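PDB 5H9D: heptaprenyl diphosphate synthase (HEPPP synthase) subunit 1 family protein from Staphylococcus aureus, which is probably one component of the two-part enzyme that makes heptaprenyl diphosphate, a long-chain isoprenoid thought to serve menaquinone synthesis. Local coordinates for residues S163-Y168 / E172-L177. Numbering follows the deposited sequence.
Sequences SYFKKY and EVKHYL
An off-centre cation-pi contact between Lys174 and Phe165 joins the first turn of helix 174-180 to the irregular loop leading into it, near the C-terminal end of a mostly helical fold. Lys174 stands directly after the N-cap residue Val173, and its chain bends at chi2 (-85°), which carries CE over one face of the Phe165 ring. Lys174 NZ ends 4.4 Å from the centroid of the Phe165 ring, 28° off the ring normal and displaced toward CB and CG. The far rim of the same ring meets backbone: Phe165 CZ is 3.3 Å from Glu172 O, which sits near the ring plane. Phe165 gets there with CG anti to the backbone N (chi1 -160°). Leu177, one turn along the helix, points into the loop, and its CD1 packs against CD and CE of Lys166. Beyond CE the chain bends, turning the ammonium of Lys166 away from the leucine to a salt bridge with Glu129 on helix 118-140. No hydrogen bond links the two segments, so apolar packing and the attraction of the lysine charge for the ring's pi electrons probably hold loop and helix start together, with Lys166 burying its aliphatic part while Glu129 probably offsets its charge.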
loop_
_atom_site.group_PDB
_atom_site.type_symbol
_atom_site.label_atom_id
_atom_site.label_comp_id
_atom_site.label_asym_id
_atom_site.label_seq_id
_atom_site.Cartn_x
_atom_site.Cartn_y
_atom_site.Cartn_z
ATOM N N SER C 163 31.792 -3.941 -13.830
ATOM C CA SER C 163 31.151 -2.765 -14.375
ATOM C C SER C 163 29.728 -2.772 -13.828
ATOM O O SER C 163 28.964 -1.831 -14.041
ATOM C CB SER C 163 31.121 -2.866 -15.905
ATOM O OG SER C 163 30.517 -4.085 -16.322
ATOM N N TYR C 164 29.377 -3.847 -13.126
ATOM C CA TYR C 164 28.046 -3.983 -12.548
ATOM C C TYR C 164 27.904 -3.264 -11.208
ATOM O O TYR C 164 28.391 -3.739 -10.184
ATOM C CB TYR C 164 27.687 -5.464 -12.382
ATOM C CG TYR C 164 26.421 -5.692 -11.602
ATOM C CD1 TYR C 164 25.321 -4.848 -11.758
ATOM C CD2 TYR C 164 26.320 -6.739 -10.690
ATOM C CE1 TYR C 164 24.144 -5.037 -11.013
ATOM C CE2 TYR C 164 25.144 -6.941 -9.940
ATOM C CZ TYR C 164 24.066 -6.084 -10.109
ATOM O OH TYR C 164 22.919 -6.267 -9.384
ATOM N N PHE C 165 27.237 -2.111 -11.227
ATOM C CA PHE C 165 27.019 -1.339 -10.013
ATOM C C PHE C 165 25.566 -1.500 -9.601
ATOM O O PHE C 165 24.655 -1.013 -10.273
ATOM C CB PHE C 165 27.323 0.133 -10.234
ATOM C CG PHE C 165 27.582 0.910 -8.961
ATOM C CD1 PHE C 165 28.675 0.615 -8.164
ATOM C CD2 PHE C 165 26.775 1.987 -8.606
ATOM C CE1 PHE C 165 28.968 1.383 -7.038
ATOM C CE2 PHE C 165 27.065 2.761 -7.479
ATOM C CZ PHE C 165 28.166 2.457 -6.696
ATOM N N LYS C 166 25.398 -2.209 -8.487
ATOM C CA LYS C 166 24.132 -2.531 -7.837
ATOM C C LYS C 166 23.004 -1.523 -7.897
ATOM O O LYS C 166 22.015 -1.758 -8.569
ATOM C CB LYS C 166 24.398 -2.834 -6.368
ATOM C CG LYS C 166 25.058 -4.167 -6.112
ATOM C CD LYS C 166 26.238 -4.435 -7.028
ATOM C CE LYS C 166 26.709 -5.870 -6.846
ATOM N NZ LYS C 166 25.570 -6.823 -7.014
ATOM N N LYS C 167 23.170 -0.422 -7.167
ATOM C CA LYS C 167 22.192 0.672 -7.031
ATOM C C LYS C 167 21.907 0.643 -5.539
ATOM O O LYS C 167 21.769 1.688 -4.894
ATOM C CB LYS C 167 20.887 0.426 -7.805
ATOM C CG LYS C 167 19.987 -0.617 -7.173
ATOM C CD LYS C 167 19.201 -1.392 -8.219
ATOM C CE LYS C 167 18.379 -2.502 -7.568
ATOM N NZ LYS C 167 19.187 -3.438 -6.736
ATOM N N TYR C 168 21.815 -0.575 -4.998
ATOM C CA TYR C 168 21.622 -0.735 -3.567
ATOM C C TYR C 168 23.011 -0.606 -2.909
ATOM O O TYR C 168 23.130 -0.447 -1.683
ATOM C CB TYR C 168 20.940 -2.079 -3.221
ATOM C CG TYR C 168 21.644 -3.346 -3.654
ATOM C CD1 TYR C 168 21.158 -4.110 -4.708
ATOM C CD2 TYR C 168 22.791 -3.778 -3.007
ATOM C CE1 TYR C 168 21.804 -5.268 -5.108
ATOM C CE2 TYR C 168 23.451 -4.933 -3.395
ATOM C CZ TYR C 168 22.963 -5.678 -4.451
ATOM O OH TYR C 168 23.677 -6.786 -4.880
ATOM N N GLU C 172 28.295 2.872 -1.298
ATOM C CA GLU C 172 29.633 2.276 -1.347
ATOM C C GLU C 172 30.237 2.638 -2.724
ATOM O O GLU C 172 29.505 2.709 -3.717
ATOM C CB GLU C 172 29.553 0.747 -1.134
ATOM C CG GLU C 172 29.925 0.290 0.303
ATOM C CD GLU C 172 28.743 -0.216 1.165
ATOM O OE1 GLU C 172 27.565 -0.147 0.732
ATOM O OE2 GLU C 172 29.008 -0.684 2.300
ATOM N N VAL C 173 31.546 2.899 -2.785
ATOM C CA VAL C 173 32.173 3.293 -4.051
ATOM C C VAL C 173 32.596 2.138 -4.977
ATOM O O VAL C 173 32.823 1.021 -4.522
ATOM C CB VAL C 173 33.378 4.272 -3.813
ATOM C CG1 VAL C 173 34.550 3.553 -3.162
ATOM C CG2 VAL C 173 33.785 4.925 -5.146
ATOM N N LYS C 174 32.667 2.423 -6.282
ATOM C CA LYS C 174 33.022 1.426 -7.297
ATOM C C LYS C 174 34.095 0.490 -6.792
ATOM O O LYS C 174 33.860 -0.704 -6.683
ATOM C CB LYS C 174 33.514 2.094 -8.588
ATOM C CG LYS C 174 32.550 3.085 -9.233
ATOM C CD LYS C 174 31.525 2.426 -10.146
ATOM C CE LYS C 174 30.673 3.510 -10.827
ATOM N NZ LYS C 174 29.550 2.997 -11.666
ATOM N N HIS C 175 35.272 1.032 -6.480
ATOM C CA HIS C 175 36.376 0.216 -5.980
ATOM C C HIS C 175 35.764 -0.901 -5.125
ATOM O O HIS C 175 35.677 -2.053 -5.568
ATOM C CB HIS C 175 37.352 1.043 -5.116
ATOM C CG HIS C 175 37.598 2.445 -5.606
ATOM N ND1 HIS C 175 38.842 3.041 -5.548
ATOM C CD2 HIS C 175 36.747 3.397 -6.065
ATOM C CE1 HIS C 175 38.745 4.300 -5.945
ATOM N NE2 HIS C 175 37.484 4.542 -6.262
ATOM N N TYR C 176 35.330 -0.544 -3.914
ATOM C CA TYR C 176 34.696 -1.484 -2.986
ATOM C C TYR C 176 34.011 -2.609 -3.749
ATOM O O TYR C 176 34.558 -3.681 -3.964
ATOM C CB TYR C 176 33.573 -0.813 -2.205
ATOM C CG TYR C 176 33.894 0.099 -1.055
ATOM C CD1 TYR C 176 34.530 -0.371 0.087
ATOM C CD2 TYR C 176 33.392 1.400 -1.038
ATOM C CE1 TYR C 176 34.642 0.431 1.225
ATOM C CE2 TYR C 176 33.492 2.205 0.079
ATOM C CZ TYR C 176 34.114 1.719 1.210
ATOM O OH TYR C 176 34.188 2.523 2.328
ATOM N N LEU C 177 32.777 -2.307 -4.136
ATOM C CA LEU C 177 31.881 -3.197 -4.849
ATOM C C LEU C 177 32.514 -4.145 -5.825
ATOM O O LEU C 177 32.317 -5.351 -5.741
ATOM C CB LEU C 177 30.810 -2.378 -5.575
ATOM C CG LEU C 177 30.031 -3.087 -6.686
ATOM C CD1 LEU C 177 29.529 -4.434 -6.198
ATOM C CD2 LEU C 177 28.882 -2.223 -7.137
#